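Cellulase (Clostridium cellulovorans, PDB 6UI3) probably hydrolyses beta-1,4-glucosidic bonds inside cellulose and related plant polysaccharides, through the glycoside hydrolase family 5 domain of a longer protein. Local coordinates at residues 300-312 / 316-328. Residues are numbered along the deposited sequence; the frame is centred on the assembly and turned at random.
Sequences PCLWWDNNNFGST and LGLLNRKNLTFPY
The eighth strand of a TIM barrel, 301-305, runs into a loop that turns back on itself, and Asp305 at the strand's end holds the returning chain 316-328 by the amides of Leu318 and Leu319. Asp305 OD2 takes the N-H of Leu319 on its syn side (2.9 Å, 173°), while Leu318 N bonds weakly to both carboxylate oxygens. OD1 also accepts from Asn307 N, closing an Asx turn, and OD2 has a further donor in Trp27 on the first strand. A water accepts from Arg321 NE and donates to Leu319 O and, weakly, to Asp305 OD1. Two residues earlier on the same side of the strand, the indole NE1 of Trp303 gives an almost straight bond, in the ring plane, to Leu316 O (2.9 Å). Over one face of that indole stands Leu318, its CD1 3.4 Å from the centroid of the five-membered ring, a CH-pi contact. In this (beta/alpha)8 architecture the returning loop leads to the last helix, 329-339, whose Met335 touches both Trp303 and Leu318. Asn307 OD1 receives Arg321 N from above its carbonyl plane (2.9 Å), and Asn307 CB lies over one face of the guanidinium. The Arg321 chain, extended from CG to NE, carries that group to Thr32 and Gly30, with a weak bond to Asp305 O. Phe309 lays its ring against Gly317 CA, 3.9 Å from the ring centroid, and Pro327 CG packs 3.4 Å from Phe309 CE2.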
ATOM      1  N   PRO A 300       9.161  -1.414  -6.250  1.00  7.88           N
ATOM      2  CA  PRO A 300       8.120  -0.599  -6.883  1.00  8.57           C
ATOM      3  C   PRO A 300       7.622   0.469  -5.924  1.00  8.06           C
ATOM      4  O   PRO A 300       7.594   0.278  -4.702  1.00  8.57           O
ATOM      5  CB  PRO A 300       7.008  -1.601  -7.217  1.00 10.34           C
ATOM      6  CG  PRO A 300       7.382  -2.866  -6.629  1.00 13.57           C
ATOM      7  CD  PRO A 300       8.744  -2.809  -6.041  1.00  8.89           C
ATOM      8  N   CYS A 301       7.243   1.616  -6.496  1.00  7.36           N
ATOM      9  CA  CYS A 301       6.760   2.772  -5.753  1.00  7.74           C
ATOM     10  C   CYS A 301       5.317   3.072  -6.126  1.00  8.05           C
ATOM     11  O   CYS A 301       4.984   3.160  -7.309  1.00  9.35           O
ATOM     12  CB  CYS A 301       7.608   4.007  -6.053  1.00  8.04           C
ATOM     13  SG  CYS A 301       9.326   3.860  -5.532  1.00  8.18           S
ATOM     14  N   LEU A 302       4.468   3.220  -5.119  1.00  6.53           N
ATOM     15  CA  LEU A 302       3.050   3.490  -5.314  1.00  7.21           C
ATOM     16  C   LEU A 302       2.704   4.851  -4.723  1.00  7.12           C
ATOM     17  O   LEU A 302       2.728   5.024  -3.504  1.00  7.53           O
ATOM     18  CB  LEU A 302       2.218   2.393  -4.651  1.00  8.51           C
ATOM     19  CG  LEU A 302       2.237   1.002  -5.273  1.00 11.78           C
ATOM     20  CD1 LEU A 302       3.534   0.316  -5.330  1.00 14.11           C
ATOM     21  CD2 LEU A 302       1.259   0.112  -4.505  1.00 13.06           C
ATOM     22  N   TRP A 303       2.381   5.817  -5.577  1.00  6.63           N
ATOM     23  CA  TRP A 303       2.028   7.160  -5.125  1.00  7.12           C
ATOM     24  C   TRP A 303       0.694   7.143  -4.383  1.00  6.95           C
ATOM     25  O   TRP A 303      -0.266   6.507  -4.817  1.00  7.42           O
ATOM     26  CB  TRP A 303       1.949   8.101  -6.337  1.00  6.88           C
ATOM     27  CG  TRP A 303       1.631   9.547  -5.988  1.00  7.38           C
ATOM     28  CD1 TRP A 303       0.406  10.052  -5.694  1.00  7.21           C
ATOM     29  CD2 TRP A 303       2.538  10.657  -5.933  1.00  6.73           C
ATOM     30  NE1 TRP A 303       0.499  11.390  -5.424  1.00  7.18           N
ATOM     31  CE2 TRP A 303       1.790  11.796  -5.581  1.00  6.65           C
ATOM     32  CE3 TRP A 303       3.907  10.796  -6.137  1.00  7.85           C
ATOM     33  CZ2 TRP A 303       2.364  13.049  -5.438  1.00  7.59           C
ATOM     34  CZ3 TRP A 303       4.471  12.048  -6.010  1.00  8.35           C
ATOM     35  CH2 TRP A 303       3.693  13.157  -5.675  1.00  8.75           C
ATOM     36  N   TRP A 304       0.637   7.871  -3.266  1.00  6.19           N
ATOM     37  CA  TRP A 304      -0.616   8.036  -2.510  1.00  6.38           C
ATOM     38  C   TRP A 304      -1.440   9.169  -3.110  1.00  6.49           C
ATOM     39  O   TRP A 304      -1.124  10.340  -2.916  1.00  7.39           O
ATOM     40  CB  TRP A 304      -0.341   8.331  -1.034  1.00  7.21           C
ATOM     41  CG  TRP A 304      -1.621   8.475  -0.255  1.00  7.78           C
ATOM     42  CD1 TRP A 304      -2.257   9.636   0.083  1.00  8.23           C
ATOM     43  CD2 TRP A 304      -2.425   7.414   0.256  1.00  6.95           C
ATOM     44  NE1 TRP A 304      -3.423   9.358   0.763  1.00  7.96           N
ATOM     45  CE2 TRP A 304      -3.542   7.997   0.894  1.00  6.96           C
ATOM     46  CE3 TRP A 304      -2.311   6.022   0.243  1.00  7.19           C
ATOM     47  CZ2 TRP A 304      -4.524   7.234   1.499  1.00  7.80           C
ATOM     48  CZ3 TRP A 304      -3.282   5.275   0.849  1.00  8.15           C
ATOM     49  CH2 TRP A 304      -4.370   5.874   1.472  1.00  8.19           C
ATOM     50  N   ASP A 305      -2.506   8.825  -3.827  1.00  6.51           N
ATOM     51  CA  ASP A 305      -3.346   9.798  -4.529  1.00  6.77           C
ATOM     52  C   ASP A 305      -4.692   9.921  -3.825  1.00  6.74           C
ATOM     53  O   ASP A 305      -5.564   9.068  -3.970  1.00  7.84           O
ATOM     54  CB  ASP A 305      -3.516   9.423  -5.993  1.00  7.56           C
ATOM     55  CG  ASP A 305      -4.118  10.548  -6.805  1.00  7.36           C
ATOM     56  OD1 ASP A 305      -4.834  11.392  -6.206  1.00  8.57           O
ATOM     57  OD2 ASP A 305      -3.887  10.556  -8.031  1.00  8.44           O
ATOM     58  N   ASN A 306      -4.856  10.999  -3.053  1.00  7.19           N
ATOM     59  CA  ASN A 306      -6.101  11.234  -2.332  1.00  7.91           C
ATOM     60  C   ASN A 306      -7.095  12.133  -3.075  1.00  7.71           C
ATOM     61  O   ASN A 306      -8.142  12.479  -2.508  1.00  8.67           O
ATOM     62  CB  ASN A 306      -5.816  11.809  -0.943  1.00  8.15           C
ATOM     63  CG  ASN A 306      -5.109  13.141  -0.980  1.00  7.67           C
ATOM     64  OD1 ASN A 306      -4.906  13.744  -2.036  1.00  7.96           O
ATOM     65  ND2 ASN A 306      -4.750  13.616   0.197  1.00  9.04           N
ATOM     66  N   ASN A 307      -6.821  12.485  -4.329  1.00  7.62           N
ATOM     67  CA  ASN A 307      -7.713  13.326  -5.131  1.00  8.38           C
ATOM     68  C   ASN A 307      -7.905  14.715  -4.530  1.00  9.00           C
ATOM     69  O   ASN A 307      -8.898  15.389  -4.836  1.00  9.55           O
ATOM     70  CB  ASN A 307      -9.081  12.641  -5.336  1.00  9.07           C
ATOM     71  CG  ASN A 307      -9.940  13.280  -6.423  1.00  9.73           C
ATOM     72  OD1 ASN A 307      -9.475  13.671  -7.494  1.00  9.62           O
ATOM     73  ND2 ASN A 307     -11.231  13.372  -6.140  1.00 10.19           N
ATOM     74  N   ASN A 308      -6.968  15.202  -3.714  1.00  9.11           N
ATOM     75  CA  ASN A 308      -7.054  16.541  -3.136  1.00  9.09           C
ATOM     76  C   ASN A 308      -6.240  17.520  -3.976  1.00 10.01           C
ATOM     77  O   ASN A 308      -5.007  17.424  -4.032  1.00 10.87           O
ATOM     78  CB  ASN A 308      -6.558  16.551  -1.692  1.00  9.56           C
ATOM     79  CG  ASN A 308      -6.680  17.916  -1.044  1.00 10.17           C
ATOM     80  OD1 ASN A 308      -7.353  18.807  -1.554  1.00 12.00           O
ATOM     81  ND2 ASN A 308      -6.017  18.089   0.074  1.00 12.46           N
ATOM     82  N   PHE A 309      -6.942  18.441  -4.641  1.00 10.78           N
ATOM     83  CA  PHE A 309      -6.355  19.516  -5.437  1.00 12.38           C
ATOM     84  C   PHE A 309      -6.700  20.880  -4.859  1.00 13.44           C
ATOM     85  O   PHE A 309      -6.498  21.902  -5.531  1.00 16.21           O
ATOM     86  CB  PHE A 309      -6.831  19.411  -6.894  1.00 12.22           C
ATOM     87  CG  PHE A 309      -6.428  18.124  -7.535  1.00 10.97           C
ATOM     88  CD1 PHE A 309      -7.247  17.018  -7.448  1.00 10.83           C
ATOM     89  CD2 PHE A 309      -5.199  17.995  -8.164  1.00 11.34           C
ATOM     90  CE1 PHE A 309      -6.860  15.817  -7.992  1.00 10.73           C
ATOM     91  CE2 PHE A 309      -4.809  16.793  -8.713  1.00 10.54           C
ATOM     92  CZ  PHE A 309      -5.645  15.700  -8.621  1.00 10.05           C
ATOM     93  N   GLY A 310      -7.201  20.920  -3.630  1.00 12.70           N
ATOM     94  CA  GLY A 310      -7.610  22.152  -2.999  1.00 14.99           C
ATOM     95  C   GLY A 310      -6.464  22.837  -2.291  1.00 17.19           C
ATOM     96  O   GLY A 310      -5.292  22.491  -2.453  1.00 18.21           O
ATOM     97  N   SER A 311      -6.832  23.798  -1.452  1.00 18.76           N
ATOM     98  CA  SER A 311      -5.878  24.706  -0.839  1.00 22.57           C
ATOM     99  C   SER A 311      -5.402  24.236   0.525  1.00 23.93           C
ATOM    100  O   SER A 311      -4.424  24.789   1.042  1.00 28.48           O
ATOM    101  CB  SER A 311      -6.492  26.107  -0.694  1.00 26.94           C
ATOM    102  OG  SER A 311      -7.723  26.049   0.005  1.00 29.93           O
ATOM    103  N   THR A 312      -6.072  23.254   1.124  1.00 19.84           N
ATOM    104  CA  THR A 312      -5.775  22.815   2.477  1.00 20.76           C
ATOM    105  C   THR A 312      -5.543  21.311   2.497  1.00 16.68           C
ATOM    106  O   THR A 312      -5.841  20.590   1.542  1.00 15.05           O
ATOM    107  CB  THR A 312      -6.912  23.192   3.445  1.00 22.06           C
ATOM    108  OG1 THR A 312      -8.103  22.485   3.080  1.00 23.27           O
ATOM    109  CG2 THR A 312      -7.192  24.697   3.419  1.00 24.43           C
ATOM    110  N   LEU A 316      -2.081  15.906  -2.405  1.00 10.23           N
ATOM    111  CA  LEU A 316      -1.403  14.741  -2.961  1.00  9.47           C
ATOM    112  C   LEU A 316      -2.075  14.234  -4.229  1.00  9.52           C
ATOM    113  O   LEU A 316      -1.737  13.154  -4.722  1.00  9.61           O
ATOM    114  CB  LEU A 316      -1.331  13.634  -1.901  1.00  9.93           C
ATOM    115  CG  LEU A 316      -0.514  13.991  -0.666  1.00 10.86           C
ATOM    116  CD1 LEU A 316      -0.652  12.935   0.421  1.00 11.97           C
ATOM    117  CD2 LEU A 316       0.938  14.185  -1.046  1.00 12.88           C
ATOM    118  N   GLY A 317      -3.032  14.975  -4.778  1.00  9.79           N
ATOM    119  CA  GLY A 317      -3.717  14.512  -5.972  1.00  9.74           C
ATOM    120  C   GLY A 317      -2.806  14.473  -7.193  1.00  8.80           C
ATOM    121  O   GLY A 317      -1.986  15.370  -7.413  1.00  9.75           O
ATOM    122  N   LEU A 318      -2.962  13.419  -7.998  1.00  8.46           N
ATOM    123  CA  LEU A 318      -2.390  13.362  -9.338  1.00  7.93           C
ATOM    124  C   LEU A 318      -3.458  13.230 -10.409  1.00  8.32           C
ATOM    125  O   LEU A 318      -3.437  13.974 -11.402  1.00  9.46           O
ATOM    126  CB  LEU A 318      -1.404  12.196  -9.501  1.00 10.89           C
ATOM    127  CG  LEU A 318      -0.088  12.276  -8.739  1.00 13.95           C
ATOM    128  CD1 LEU A 318       0.762  11.067  -9.080  1.00 14.47           C
ATOM    129  CD2 LEU A 318       0.664  13.564  -9.072  1.00 15.67           C
ATOM    130  N   LEU A 319      -4.378  12.284 -10.244  1.00  8.49           N
ATOM    131  CA  LEU A 319      -5.520  12.115 -11.135  1.00  8.67           C
ATOM    132  C   LEU A 319      -6.699  12.901 -10.573  1.00  8.62           C
ATOM    133  O   LEU A 319      -7.175  12.618  -9.470  1.00  8.94           O
ATOM    134  CB  LEU A 319      -5.888  10.636 -11.236  1.00  8.82           C
ATOM    135  CG  LEU A 319      -7.173  10.352 -11.995  1.00 10.04           C
ATOM    136  CD1 LEU A 319      -6.994  10.702 -13.483  1.00 11.03           C
ATOM    137  CD2 LEU A 319      -7.599   8.912 -11.821  1.00 11.65           C
ATOM    138  N   ASN A 320      -7.158  13.907 -11.310  1.00  8.57           N
ATOM    139  CA  ASN A 320      -8.375  14.612 -10.924  1.00 10.46           C
ATOM    140  C   ASN A 320      -9.543  13.703 -11.295  1.00 11.23           C
ATOM    141  O   ASN A 320      -9.843  13.521 -12.479  1.00 11.40           O
ATOM    142  CB  ASN A 320      -8.453  15.964 -11.624  1.00 13.01           C
ATOM    143  CG  ASN A 320      -9.715  16.711 -11.278  1.00 18.87           C
ATOM    144  OD1 ASN A 320     -10.769  16.104 -11.076  1.00 20.73           O
ATOM    145  ND2 ASN A 320      -9.621  18.033 -11.192  1.00 21.57           N
ATOM    146  N   ARG A 321     -10.208  13.126 -10.296  1.00 10.53           N
ATOM    147  CA  ARG A 321     -11.232  12.127 -10.569  1.00 11.23           C
ATOM    148  C   ARG A 321     -12.532  12.718 -11.090  1.00 12.55           C
ATOM    149  O   ARG A 321     -13.371  11.964 -11.582  1.00 14.81           O
ATOM    150  CB  ARG A 321     -11.513  11.283  -9.322  1.00 11.43           C
ATOM    151  CG  ARG A 321     -10.302  10.490  -8.843  1.00 10.36           C
ATOM    152  CD  ARG A 321     -10.635   9.592  -7.659  1.00 10.89           C
ATOM    153  NE  ARG A 321      -9.465   9.320  -6.846  1.00 10.12           N
ATOM    154  CZ  ARG A 321      -9.521   8.760  -5.643  1.00 10.64           C
ATOM    155  NH1 ARG A 321     -10.680   8.352  -5.154  1.00 11.91           N
ATOM    156  NH2 ARG A 321      -8.417   8.618  -4.927  1.00 10.07           N
ATOM    157  N   LYS A 322     -12.729  14.030 -10.978  1.00 13.15           N
ATOM    158  CA  LYS A 322     -13.947  14.644 -11.493  1.00 15.40           C
ATOM    159  C   LYS A 322     -13.968  14.637 -13.015  1.00 15.02           C
ATOM    160  O   LYS A 322     -15.027  14.451 -13.616  1.00 16.99           O
ATOM    161  CB  LYS A 322     -14.095  16.069 -10.960  1.00 19.84           C
ATOM    162  CG  LYS A 322     -15.441  16.708 -11.326  1.00 30.00           C
ATOM    163  CD  LYS A 322     -15.648  18.061 -10.653  1.00 38.13           C
ATOM    164  CE  LYS A 322     -16.336  17.927  -9.298  1.00 44.15           C
ATOM    165  NZ  LYS A 322     -16.300  19.212  -8.535  1.00 48.87           N
ATOM    166  N   ASN A 323     -12.820  14.837 -13.662  1.00 13.74           N
ATOM    167  CA  ASN A 323     -12.790  14.930 -15.120  1.00 15.12           C
ATOM    168  C   ASN A 323     -11.695  14.081 -15.749  1.00 13.47           C
ATOM    169  O   ASN A 323     -11.495  14.153 -16.974  1.00 13.66           O
ATOM    170  CB  ASN A 323     -12.719  16.387 -15.587  1.00 17.26           C
ATOM    171  CG  ASN A 323     -11.470  17.072 -15.152  1.00 16.33           C
ATOM    172  OD1 ASN A 323     -10.578  16.454 -14.596  1.00 16.52           O
ATOM    173  ND2 ASN A 323     -11.375  18.364 -15.436  1.00 20.36           N
ATOM    174  N   LEU A 324     -11.015  13.255 -14.956  1.00 12.04           N
ATOM    175  CA  LEU A 324     -10.060  12.257 -15.445  1.00 13.53           C
ATOM    176  C   LEU A 324      -8.860  12.894 -16.137  1.00 12.71           C
ATOM    177  O   LEU A 324      -8.416  12.447 -17.192  1.00 14.68           O
ATOM    178  CB  LEU A 324     -10.709  11.217 -16.357  1.00 16.28           C
ATOM    179  CG  LEU A 324     -11.968  10.535 -15.860  1.00 21.02           C
ATOM    180  CD1 LEU A 324     -12.462   9.501 -16.855  1.00 25.14           C
ATOM    181  CD2 LEU A 324     -11.649   9.897 -14.583  1.00 20.21           C
ATOM    182  N   THR A 325      -8.312  13.916 -15.510  1.00 12.20           N
ATOM    183  CA  THR A 325      -7.179  14.648 -16.046  1.00 12.40           C
ATOM    184  C   THR A 325      -6.016  14.591 -15.070  1.00 10.48           C
ATOM    185  O   THR A 325      -6.169  14.256 -13.901  1.00 10.83           O
ATOM    186  CB  THR A 325      -7.555  16.116 -16.295  1.00 14.93           C
ATOM    187  OG1 THR A 325      -7.945  16.733 -15.060  1.00 17.45           O
ATOM    188  CG2 THR A 325      -8.698  16.214 -17.304  1.00 18.56           C
ATOM    189  N   PHE A 326      -4.839  14.949 -15.570  1.00 10.38           N
ATOM    190  CA  PHE A 326      -3.621  15.044 -14.767  1.00  9.17           C
ATOM    191  C   PHE A 326      -3.145  16.489 -14.775  1.00  9.50           C
ATOM    192  O   PHE A 326      -2.516  16.928 -15.747  1.00 10.43           O
ATOM    193  CB  PHE A 326      -2.520  14.134 -15.327  1.00 11.11           C
ATOM    194  CG  PHE A 326      -2.831  12.671 -15.226  1.00 10.95           C
ATOM    195  CD1 PHE A 326      -3.373  11.991 -16.299  1.00 13.70           C
ATOM    196  CD2 PHE A 326      -2.572  11.976 -14.063  1.00 11.06           C
ATOM    197  CE1 PHE A 326      -3.656  10.648 -16.202  1.00 14.75           C
ATOM    198  CE2 PHE A 326      -2.864  10.622 -13.971  1.00 12.41           C
ATOM    199  CZ  PHE A 326      -3.398   9.969 -15.027  1.00 14.04           C
ATOM    200  N   PRO A 327      -3.408  17.276 -13.734  1.00  8.87           N
ATOM    201  CA  PRO A 327      -2.961  18.678 -13.760  1.00 10.02           C
ATOM    202  C   PRO A 327      -1.458  18.835 -13.601  1.00  8.93           C
ATOM    203  O   PRO A 327      -0.919  19.894 -13.923  1.00  9.85           O
ATOM    204  CB  PRO A 327      -3.727  19.328 -12.600  1.00 11.96           C
ATOM    205  CG  PRO A 327      -4.066  18.212 -11.710  1.00 13.28           C
ATOM    206  CD  PRO A 327      -4.296  16.997 -12.592  1.00 10.08           C
ATOM    207  N   TYR A 328      -0.784  17.812 -13.087  1.00  8.21           N
ATOM    208  CA  TYR A 328       0.667  17.798 -12.874  1.00  7.68           C
ATOM    209  C   TYR A 328       1.242  16.617 -13.652  1.00  8.01           C
ATOM    210  O   TYR A 328       1.770  15.660 -13.069  1.00  8.94           O
ATOM    211  CB  TYR A 328       1.031  17.708 -11.385  1.00  9.53           C
ATOM    212  CG  TYR A 328       0.180  18.625 -10.547  1.00 10.27           C
ATOM    213  CD1 TYR A 328       0.143  19.980 -10.810  1.00 13.35           C
ATOM    214  CD2 TYR A 328      -0.648  18.121  -9.539  1.00 10.78           C
ATOM    215  CE1 TYR A 328      -0.682  20.832 -10.091  1.00 15.66           C
ATOM    216  CE2 TYR A 328      -1.465  18.960  -8.819  1.00 12.36           C
ATOM    217  CZ  TYR A 328      -1.483  20.309  -9.091  1.00 16.08           C
ATOM    218  OH  TYR A 328      -2.313  21.171  -8.393  1.00 19.36           O
TER
HETATM  219  O   HOH W   1      -7.187  10.765  -7.492  1.00  8.71           O